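FMN reductase [NAD(P)H] (Bacillus subtilis, PDB 1ZCH) catalyses the NADH- or NADPH-dependent reduction of FMN and also reduces nitroaromatic compounds, quinones, chromates and azo dyes. Local coordinates at residues 37-41 and 42-46; 80-83 and 84-87; 114-117 and 118-122; 139-142 and 143-146. All coordinates share one frame; numbering follows the deposited sequence.

Interaction 1 touches both interaction 2 and interaction 3, which do not touch each other; all three also meet the second subunit, while interaction 4 stands apart. The 37-46 loop (interaction 1) touches FMN and meets the strand-to-helix junction of interaction 2, with centres about 11 Å apart; Arg85 NH2 lies 2.8 Å from Val46 O and probably hydrogen-bonds to it. On another side, Ala37 CB packs 3.7 Å from Thr120 OG1 of interaction 3, the helix segment whose Ile116 also reaches FMN. The nearest atoms of interactions 2 and 3 are about 5 Å apart. Interaction 4 is about 24 Å from interaction 1, centre to centre, and its Leu145 side chain remains about 11 Å from FMN.

Interaction 1: residues 37-41 and 42-46; sequences APSSI and NGQQV. With FMN (flavin mononucleotide), chain D.
Ser40 O is gripped from two sources: Gly43 N donates to it at 2.7 Å, from above the carbonyl plane, and Gln45 NE2 adds a weak but nearly straight bond at 3.3 Å (175°). The second is possible because the Gln45 chain is bent at chi2, which folds the amide back over the turn. Asn42 N bonds to Ser39 O at 3.0 Å, giving two overlapping turns, and both Ile41 and Asn42 have positive phi within them. A separate polar centre is Ser39 OG. Its chi1 of 71° places the hydroxyl between the backbone N and the carbonyl carbon, where it accepts from Gln44 N at 2.9 Å; a water lies between it and Asn42 OD1, donating to the latter at 2.8 Å. Gln44 NE2 reaches back to Asn42 O at 3.1 Å with its partner close to the amide plane.

Further out, Gln45 also bonds to Asp113 and to Tyr228 of the second subunit, whereas Gln44 meets Leu176 and Tyr200 of that subunit. Asn42 CB lies 3.3 Å from FMN O4', and Ser39 CA 3.4 Å from the flavin methyl C8M. FMN is also hydrogen-bonded by Gln67 and Lys173 of the second subunit, among others, while here Ser39 N and O make just weak bonds to O3', which is consistent with the loop meeting the flavin chiefly by van der Waals contact.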
loop_
_atom_site.group_PDB
_atom_site.type_symbol
_atom_site.label_atom_id
_atom_site.label_comp_id
_atom_site.label_asym_id
_atom_site.label_seq_id
_atom_site.Cartn_x
_atom_site.Cartn_y
_atom_site.Cartn_z
ATOM N N ALA A 37 11.501 -1.166 3.142
ATOM C CA ALA A 37 10.399 -2.041 2.759
ATOM C C ALA A 37 10.515 -2.458 1.295
ATOM O O ALA A 37 11.223 -1.830 0.509
ATOM C CB ALA A 37 9.062 -1.336 3.000
ATOM N N PRO A 38 9.807 -3.526 0.906
ATOM C CA PRO A 38 9.874 -3.978 -0.487
ATOM C C PRO A 38 9.169 -3.032 -1.460
ATOM O O PRO A 38 8.339 -2.218 -1.057
ATOM C CB PRO A 38 9.213 -5.350 -0.431
ATOM C CG PRO A 38 8.174 -5.171 0.655
ATOM C CD PRO A 38 8.954 -4.415 1.716
ATOM N N SER A 39 9.534 -3.134 -2.737
ATOM C CA SER A 39 8.921 -2.330 -3.794
ATOM C C SER A 39 9.033 -3.136 -5.085
ATOM O O SER A 39 9.978 -3.901 -5.263
ATOM C CB SER A 39 9.624 -0.974 -3.947
ATOM O OG SER A 39 10.919 -1.102 -4.510
ATOM N N SER A 40 8.061 -2.981 -5.974
ATOM C CA SER A 40 8.065 -3.724 -7.232
ATOM C C SER A 40 9.372 -3.493 -8.000
ATOM O O SER A 40 9.753 -2.345 -8.258
ATOM C CB SER A 40 6.858 -3.311 -8.076
ATOM O OG SER A 40 6.688 -4.182 -9.179
ATOM N N ILE A 41 10.034 -4.598 -8.354
ATOM C CA ILE A 41 11.323 -4.623 -9.063
ATOM C C ILE A 41 12.364 -3.689 -8.443
ATOM O O ILE A 41 13.281 -3.222 -9.124
ATOM C CB ILE A 41 11.190 -4.280 -10.587
ATOM C CG1 ILE A 41 10.914 -2.789 -10.795
ATOM C CG2 ILE A 41 10.084 -5.118 -11.216
ATOM C CD1 ILE A 41 11.013 -2.353 -12.246
ATOM N N ASN A 42 12.236 -3.457 -7.140
ATOM C CA ASN A 42 13.124 -2.552 -6.409
ATOM C C ASN A 42 13.089 -1.188 -7.082
ATOM O O ASN A 42 14.049 -0.421 -7.019
ATOM C CB ASN A 42 14.565 -3.086 -6.359
ATOM C CG ASN A 42 15.445 -2.296 -5.386
ATOM O OD1 ASN A 42 14.984 -1.870 -4.326
ATOM N ND2 ASN A 42 16.715 -2.112 -5.739
ATOM N N GLY A 43 11.960 -0.896 -7.723
ATOM C CA GLY A 43 11.790 0.376 -8.403
ATOM C C GLY A 43 11.573 1.546 -7.459
ATOM O O GLY A 43 11.708 2.699 -7.867
ATOM N N GLN A 44 11.218 1.257 -6.209
ATOM C CA GLN A 44 11.005 2.301 -5.208
ATOM C C GLN A 44 10.152 3.431 -5.792
ATOM O O GLN A 44 10.522 4.603 -5.749
ATOM C CB GLN A 44 12.374 2.816 -4.736
ATOM C CG GLN A 44 13.227 1.687 -4.138
ATOM C CD GLN A 44 14.711 1.990 -4.085
ATOM O OE1 GLN A 44 15.169 2.824 -3.297
ATOM N NE2 GLN A 44 15.477 1.306 -4.929
ATOM N N GLN A 45 8.990 3.051 -6.315
ATOM C CA GLN A 45 8.069 3.979 -6.955
ATOM C C GLN A 45 7.231 4.864 -6.026
ATOM O O GLN A 45 6.054 5.128 -6.294
ATOM C CB GLN A 45 7.152 3.199 -7.906
ATOM C CG GLN A 45 7.809 2.808 -9.236
ATOM C CD GLN A 45 8.529 1.460 -9.228
ATOM O OE1 GLN A 45 9.258 1.142 -10.168
ATOM N NE2 GLN A 45 8.316 0.658 -8.186
ATOM N N VAL A 46 7.838 5.325 -4.939
ATOM C CA VAL A 46 7.148 6.195 -3.997
ATOM C C VAL A 46 8.104 7.278 -3.503
ATOM O O VAL A 46 9.300 7.040 -3.319
ATOM C CB VAL A 46 6.575 5.390 -2.783
ATOM C CG1 VAL A 46 7.676 4.599 -2.102
ATOM C CG2 VAL A 46 5.912 6.339 -1.784
HETATM N N1 FMN D . 9.833 -10.601 -6.331
HETATM C C2 FMN D . 9.740 -11.713 -7.085
HETATM O O2 FMN D . 10.587 -12.566 -7.079
HETATM N N3 FMN D . 8.611 -11.950 -7.946
HETATM C C4 FMN D . 7.550 -11.042 -8.035
HETATM O O4 FMN D . 6.617 -11.283 -8.780
HETATM C C4A FMN D . 7.631 -9.834 -7.207
HETATM N N5 FMN D . 6.630 -8.898 -7.255
HETATM C C5A FMN D . 6.654 -7.868 -6.332
HETATM C C6 FMN D . 5.502 -7.013 -6.263
HETATM C C7 FMN D . 5.416 -5.985 -5.329
HETATM C C7M FMN D . 4.153 -5.150 -5.252
HETATM C C8 FMN D . 6.540 -5.727 -4.409
HETATM C C8M FMN D . 6.482 -4.657 -3.348
HETATM C C9 FMN D . 7.707 -6.538 -4.483
HETATM C C9A FMN D . 7.775 -7.617 -5.426
HETATM N N10 FMN D . 8.896 -8.569 -5.507
HETATM C C10 FMN D . 8.828 -9.662 -6.334
HETATM C "C1'" FMN D . 10.098 -8.353 -4.635
HETATM C "C2'" FMN D . 11.031 -7.214 -5.170
HETATM O "O2'" FMN D . 11.807 -7.741 -6.255
HETATM C "C3'" FMN D . 11.921 -6.760 -4.001
HETATM O "O3'" FMN D . 11.071 -6.207 -2.976
HETATM C "C4'" FMN D . 12.932 -5.675 -4.443
HETATM O "O4'" FMN D . 13.857 -6.189 -5.407
HETATM C "C5'" FMN D . 13.650 -5.166 -3.202
HETATM O "O5'" FMN D . 14.566 -6.295 -2.620
HETATM P P FMN D . 14.293 -6.724 -1.170
HETATM O O1P FMN D . 14.789 -5.709 -0.257
HETATM O O2P FMN D . 14.996 -7.969 -0.928
HETATM O O3P FMN D . 12.865 -6.915 -0.947
HETATM O O HOH W 1 12.666 -1.622 -2.802
#

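Interaction 2: residues 80-83 and 84-87; sequences CADF and NRAK
Asp82 OD1 accepts two backbone N-H groups, from Asn84 N at 2.7 Å and from Arg85 N at 3.1 Å. The latter bond is the straighter (162°) and meets the oxygen nearly along its C-O axis; the former arrives on the anti side, tilted from the carboxylate plane. With CG anti to the backbone N (chi1 -171°), Asp82 directs its carboxylate to the first turn of the helix. Its other oxygen, OD2, forms a salt bridge to Arg85 NH1 at 3.6 Å. Here the two flat groups are stacked, 27° apart, with OD2 over a guanidinium face, so attraction of charge rather than a directed N-H holds them. The contact is the junction between strand 75-82 and helix 84-94: an Asx turn at Asp82 carries the chain over Phe83, the N-cap residue, whose O takes Lys87 N at 2.9 Å. An alanine in place of Asp82 would probably leave both N-H groups without this acceptor and Arg85 without its stacked counter-charge. Phe83 CD1 rests 4.1 Å from Ala86 CB. A water receives a weak bond from Ala86 N and donates to Asp82 O. In the second shell, Thr47 OG1 bonds both Asp82 OD2 and Arg85 NH1, and Tyr187 of the second subunit also reaches OD2.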
loop_
_atom_site.group_PDB
_atom_site.type_symbol
_atom_site.label_atom_id
_atom_site.label_comp_id
_atom_site.label_asym_id
_atom_site.label_seq_id
_atom_site.Cartn_x
_atom_site.Cartn_y
_atom_site.Cartn_z
ATOM N N CYS A 80 3.647 9.996 -2.429
ATOM C CA CYS A 80 3.308 10.123 -3.843
ATOM C C CYS A 80 3.819 8.949 -4.657
ATOM O O CYS A 80 4.889 8.415 -4.377
ATOM C CB CYS A 80 3.946 11.384 -4.438
ATOM S SG CYS A 80 3.661 12.922 -3.545
ATOM N N ALA A 81 3.049 8.552 -5.664
ATOM C CA ALA A 81 3.492 7.506 -6.574
ATOM C C ALA A 81 4.532 8.285 -7.379
ATOM O O ALA A 81 4.306 9.455 -7.704
ATOM C CB ALA A 81 2.345 7.062 -7.473
ATOM N N ASP A 82 5.660 7.662 -7.703
ATOM C CA ASP A 82 6.709 8.370 -8.430
ATOM C C ASP A 82 7.338 7.562 -9.559
ATOM O O ASP A 82 7.986 6.542 -9.319
ATOM C CB ASP A 82 7.810 8.797 -7.444
ATOM C CG ASP A 82 8.848 9.727 -8.071
ATOM O OD1 ASP A 82 9.282 9.479 -9.215
ATOM O OD2 ASP A 82 9.249 10.702 -7.401
ATOM N N PHE A 83 7.128 8.015 -10.792
ATOM C CA PHE A 83 7.726 7.371 -11.957
ATOM C C PHE A 83 8.626 8.401 -12.643
ATOM O O PHE A 83 9.029 8.231 -13.798
ATOM C CB PHE A 83 6.644 6.853 -12.916
ATOM C CG PHE A 83 6.151 5.471 -12.576
ATOM C CD1 PHE A 83 6.752 4.348 -13.133
ATOM C CD2 PHE A 83 5.115 5.293 -11.660
ATOM C CE1 PHE A 83 6.332 3.057 -12.782
ATOM C CE2 PHE A 83 4.687 4.010 -11.301
ATOM C CZ PHE A 83 5.297 2.892 -11.863
ATOM N N ASN A 84 8.937 9.476 -11.919
ATOM C CA ASN A 84 9.822 10.518 -12.447
ATOM C C ASN A 84 11.262 10.009 -12.376
ATOM O O ASN A 84 12.051 10.206 -13.302
ATOM C CB ASN A 84 9.688 11.819 -11.645
ATOM C CG ASN A 84 10.666 12.891 -12.106
ATOM O OD1 ASN A 84 10.766 13.182 -13.301
ATOM N ND2 ASN A 84 11.390 13.483 -11.163
ATOM N N ARG A 85 11.619 9.353 -11.275
ATOM C CA ARG A 85 12.968 8.806 -11.186
ATOM C C ARG A 85 13.121 7.750 -12.286
ATOM O O ARG A 85 14.202 7.578 -12.846
ATOM C CB ARG A 85 13.223 8.192 -9.802
ATOM C CG ARG A 85 13.488 9.230 -8.706
ATOM C CD ARG A 85 13.918 8.555 -7.398
ATOM N NE ARG A 85 12.833 7.747 -6.855
ATOM C CZ ARG A 85 11.942 8.188 -5.974
ATOM N NH1 ARG A 85 12.017 9.432 -5.518
ATOM N NH2 ARG A 85 10.954 7.396 -5.580
ATOM N N ALA A 86 12.034 7.051 -12.599
ATOM C CA ALA A 86 12.063 6.046 -13.661
ATOM C C ALA A 86 12.233 6.775 -14.995
ATOM O O ALA A 86 12.940 6.305 -15.888
ATOM C CB ALA A 86 10.761 5.238 -13.674
ATOM N N LYS A 87 11.579 7.925 -15.131
ATOM C CA LYS A 87 11.690 8.699 -16.364
ATOM C C LYS A 87 13.150 9.083 -16.582
ATOM O O LYS A 87 13.675 8.968 -17.691
ATOM C CB LYS A 87 10.846 9.970 -16.288
ATOM C CG LYS A 87 10.904 10.807 -17.561
ATOM C CD LYS A 87 10.424 12.221 -17.312
ATOM C CE LYS A 87 11.555 13.222 -17.468
ATOM N NZ LYS A 87 12.057 13.280 -18.871
HETATM O O HOH W 2 10.546 5.920 -10.238
#

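Interaction 3: residues 114-117 and 118-122; sequences AGIA and LGTAT
Thr120 OG1 turns back along the helix to donate to Ile116 O at 2.7 Å. Its chi1 of -58° sets the hydroxyl beside its own backbone N, and the methyl CG2 therefore takes the place anti to that N. Ile116 O also receives Thr120 N at 2.9 Å, and the two donors come from opposite faces of the carbonyl plane, the hydroxyl lying 35° out of it. Thr122 repeats the pattern one half-turn on: OG1 and N both bond to Leu118 O, the hydroxyl at 2.9 Å. Two buried hydroxyls are thus satisfied within the helix itself. With a valine in place of Thr120 the hydroxyl bond is gone, and the side chain would probably be freer to turn, leaving Ile116 O held by the backbone N-H alone.

The Ile116 and Thr120 side chains lie side by side and point the same way, with Ile116 CG2 at 4.0 Å from Thr120 OG1. Leu118, its CG anti to the backbone N at a chi1 of 180°, leads its branches away from residues 114-117 toward Phe79, Ser159 and Leu161. Its backbone N bonds to Ala114 O at 2.8 Å, as Ala121 N does to Ala117 O at 2.8 Å.

Ile116 reaches FMN, its CD1 lying 3.5 Å from C8M, and packs on Leu118 of the second subunit. This is the long helix 104-127 of the nitroreductase fold, running between the sheet, the flavin and the dimer partner.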
loop_
_atom_site.group_PDB
_atom_site.type_symbol
_atom_site.label_atom_id
_atom_site.label_comp_id
_atom_site.label_asym_id
_atom_site.label_seq_id
_atom_site.Cartn_x
_atom_site.Cartn_y
_atom_site.Cartn_z
ATOM N N ALA A 114 3.199 2.888 -2.703
ATOM C CA ALA A 114 2.876 3.959 -1.761
ATOM C C ALA A 114 2.134 3.440 -0.527
ATOM O O ALA A 114 2.349 3.926 0.583
ATOM C CB ALA A 114 2.047 5.036 -2.457
ATOM N N GLY A 115 1.255 2.460 -0.727
ATOM C CA GLY A 115 0.520 1.887 0.392
ATOM C C GLY A 115 1.477 1.147 1.312
ATOM O O GLY A 115 1.372 1.210 2.543
ATOM N N ILE A 116 2.413 0.419 0.715
ATOM C CA ILE A 116 3.405 -0.304 1.502
ATOM C C ILE A 116 4.185 0.721 2.319
ATOM O O ILE A 116 4.440 0.524 3.510
ATOM C CB ILE A 116 4.382 -1.077 0.591
ATOM C CG1 ILE A 116 3.661 -2.278 -0.028
ATOM C CG2 ILE A 116 5.614 -1.521 1.384
ATOM C CD1 ILE A 116 4.481 -2.979 -1.084
ATOM N N ALA A 117 4.556 1.821 1.674
ATOM C CA ALA A 117 5.314 2.878 2.344
ATOM C C ALA A 117 4.524 3.500 3.496
ATOM O O ALA A 117 5.047 3.670 4.597
ATOM C CB ALA A 117 5.714 3.959 1.334
ATOM N N LEU A 118 3.266 3.845 3.232
ATOM C CA LEU A 118 2.389 4.451 4.241
ATOM C C LEU A 118 2.183 3.514 5.435
ATOM O O LEU A 118 2.267 3.936 6.595
ATOM C CB LEU A 118 1.034 4.787 3.610
ATOM C CG LEU A 118 -0.044 5.423 4.488
ATOM C CD1 LEU A 118 0.360 6.832 4.861
ATOM C CD2 LEU A 118 -1.360 5.451 3.720
ATOM N N GLY A 119 1.915 2.244 5.147
ATOM C CA GLY A 119 1.712 1.276 6.210
ATOM C C GLY A 119 2.970 1.077 7.042
ATOM O O GLY A 119 2.905 0.932 8.265
ATOM N N THR A 120 4.119 1.074 6.373
ATOM C CA THR A 120 5.395 0.897 7.048
ATOM C C THR A 120 5.723 2.113 7.911
ATOM O O THR A 120 6.207 1.969 9.033
ATOM C CB THR A 120 6.531 0.662 6.029
ATOM O OG1 THR A 120 6.224 -0.493 5.236
ATOM C CG2 THR A 120 7.855 0.431 6.744
ATOM N N ALA A 121 5.450 3.307 7.389
ATOM C CA ALA A 121 5.711 4.543 8.129
ATOM C C ALA A 121 4.816 4.606 9.357
ATOM O O ALA A 121 5.247 5.024 10.437
ATOM C CB ALA A 121 5.456 5.760 7.239
ATOM N N THR A 122 3.562 4.197 9.184
ATOM C CA THR A 122 2.613 4.192 10.288
ATOM C C THR A 122 3.131 3.284 11.397
ATOM O O THR A 122 3.159 3.665 12.564
ATOM C CB THR A 122 1.228 3.692 9.820
ATOM O OG1 THR A 122 0.668 4.642 8.907
ATOM C CG2 THR A 122 0.284 3.517 11.009
#

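Interaction 4: residues 139-142 and 143-146; sequences RGNP and QELI
Ile146 packs closely against Pro142 O: its N donates to that oxygen at 2.7 Å (155°), while CG1 comes within 3.0 Å and CD1 within 3.3 Å of it. The first torsion explains this, since CG1 sits beside the backbone N (chi1 -77°) and so lies next to the acceptor the N-H uses. On this buried side Leu145 turns inward, onto Ile60 and Pro157, and the Pro142 ring is covered by Met239 and His235.

The other part is looser. Leu145 N reaches Asn141 O with a weak bond of 3.3 Å. Glu144, bent at chi2, folds its carboxylate back so that OE1 lies 3.3 Å from Asn141 CB and 3.2 Å from Asn141 O, with the amide and carboxylate planes perpendicular. No direct polar bond joins these two side chains; a water 2.7 Å from Asn141 OD1 and at weak bonding distance from Glu144 OE1 cannot serve every acceptor around it. Asn141 ND2 is held by Leu63 O. The helix start would probably favour Glu144's charge, the acceptor-acceptor approach to Asn141 O oppose it. Asn141 fills the N-cap without a side-chain capping bond, and Pro142, at the first helical position where proline is common, opens helix 142-148 between strands 131-135 and 155-164.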
loop_
_atom_site.group_PDB
_atom_site.type_symbol
_atom_site.label_atom_id
_atom_site.label_comp_id
_atom_site.label_asym_id
_atom_site.label_seq_id
_atom_site.Cartn_x
_atom_site.Cartn_y
_atom_site.Cartn_z
ATOM N N ARG A 139 -6.215 13.858 -2.389
ATOM C CA ARG A 139 -6.642 13.604 -3.757
ATOM C C ARG A 139 -7.851 14.460 -4.151
ATOM O O ARG A 139 -8.332 14.373 -5.280
ATOM C CB ARG A 139 -6.971 12.117 -3.952
ATOM C CG ARG A 139 -5.787 11.180 -3.704
ATOM C CD ARG A 139 -5.928 9.874 -4.485
ATOM N NE ARG A 139 -7.002 9.010 -3.999
ATOM C CZ ARG A 139 -6.852 8.070 -3.068
ATOM N NH1 ARG A 139 -5.665 7.869 -2.508
ATOM N NH2 ARG A 139 -7.885 7.314 -2.710
ATOM N N GLY A 140 -8.323 15.294 -3.225
ATOM C CA GLY A 140 -9.473 16.148 -3.489
ATOM C C GLY A 140 -9.163 17.360 -4.353
ATOM O O GLY A 140 -9.966 17.749 -5.198
ATOM N N ASN A 141 -7.999 17.964 -4.131
ATOM C CA ASN A 141 -7.550 19.125 -4.902
ATOM C C ASN A 141 -6.099 18.868 -5.300
ATOM O O ASN A 141 -5.194 19.612 -4.915
ATOM C CB ASN A 141 -7.637 20.400 -4.053
ATOM C CG ASN A 141 -9.066 20.822 -3.775
ATOM O OD1 ASN A 141 -9.801 21.207 -4.686
ATOM N ND2 ASN A 141 -9.471 20.747 -2.512
ATOM N N PRO A 142 -5.863 17.806 -6.085
ATOM C CA PRO A 142 -4.529 17.414 -6.546
ATOM C C PRO A 142 -3.729 18.441 -7.343
ATOM O O PRO A 142 -2.522 18.570 -7.146
ATOM C CB PRO A 142 -4.802 16.135 -7.339
ATOM C CG PRO A 142 -6.181 16.357 -7.873
ATOM C CD PRO A 142 -6.897 16.940 -6.683
ATOM N N GLN A 143 -4.382 19.173 -8.237
ATOM C CA GLN A 143 -3.660 20.159 -9.036
ATOM C C GLN A 143 -3.005 21.235 -8.171
ATOM O O GLN A 143 -1.831 21.559 -8.359
ATOM C CB GLN A 143 -4.589 20.811 -10.061
ATOM C CG GLN A 143 -3.857 21.751 -11.008
ATOM C CD GLN A 143 -2.622 21.106 -11.617
ATOM O OE1 GLN A 143 -2.710 20.073 -12.280
ATOM N NE2 GLN A 143 -1.463 21.711 -11.386
ATOM N N GLU A 144 -3.764 21.794 -7.233
ATOM C CA GLU A 144 -3.238 22.825 -6.340
ATOM C C GLU A 144 -2.071 22.279 -5.523
ATOM O O GLU A 144 -1.060 22.958 -5.329
ATOM C CB GLU A 144 -4.318 23.310 -5.364
ATOM C CG GLU A 144 -5.491 24.068 -5.978
ATOM C CD GLU A 144 -6.364 23.206 -6.870
ATOM O OE1 GLU A 144 -6.425 21.975 -6.651
ATOM O OE2 GLU A 144 -7.007 23.769 -7.785
ATOM N N LEU A 145 -2.227 21.054 -5.031
ATOM C CA LEU A 145 -1.199 20.418 -4.217
ATOM C C LEU A 145 0.043 20.143 -5.057
ATOM O O LEU A 145 1.170 20.336 -4.600
ATOM C CB LEU A 145 -1.734 19.111 -3.622
ATOM C CG LEU A 145 -0.838 18.387 -2.612
ATOM C CD1 LEU A 145 -0.580 19.283 -1.402
ATOM C CD2 LEU A 145 -1.512 17.092 -2.176
ATOM N N ILE A 146 -0.175 19.693 -6.287
ATOM C CA ILE A 146 0.914 19.399 -7.214
ATOM C C ILE A 146 1.743 20.660 -7.457
ATOM O O ILE A 146 2.974 20.619 -7.458
ATOM C CB ILE A 146 0.351 18.874 -8.556
ATOM C CG1 ILE A 146 -0.082 17.413 -8.395
ATOM C CG2 ILE A 146 1.376 19.033 -9.666
ATOM C CD1 ILE A 146 -0.926 16.887 -9.534
HETATM O O HOH W 3 -9.595 21.837 -7.275
#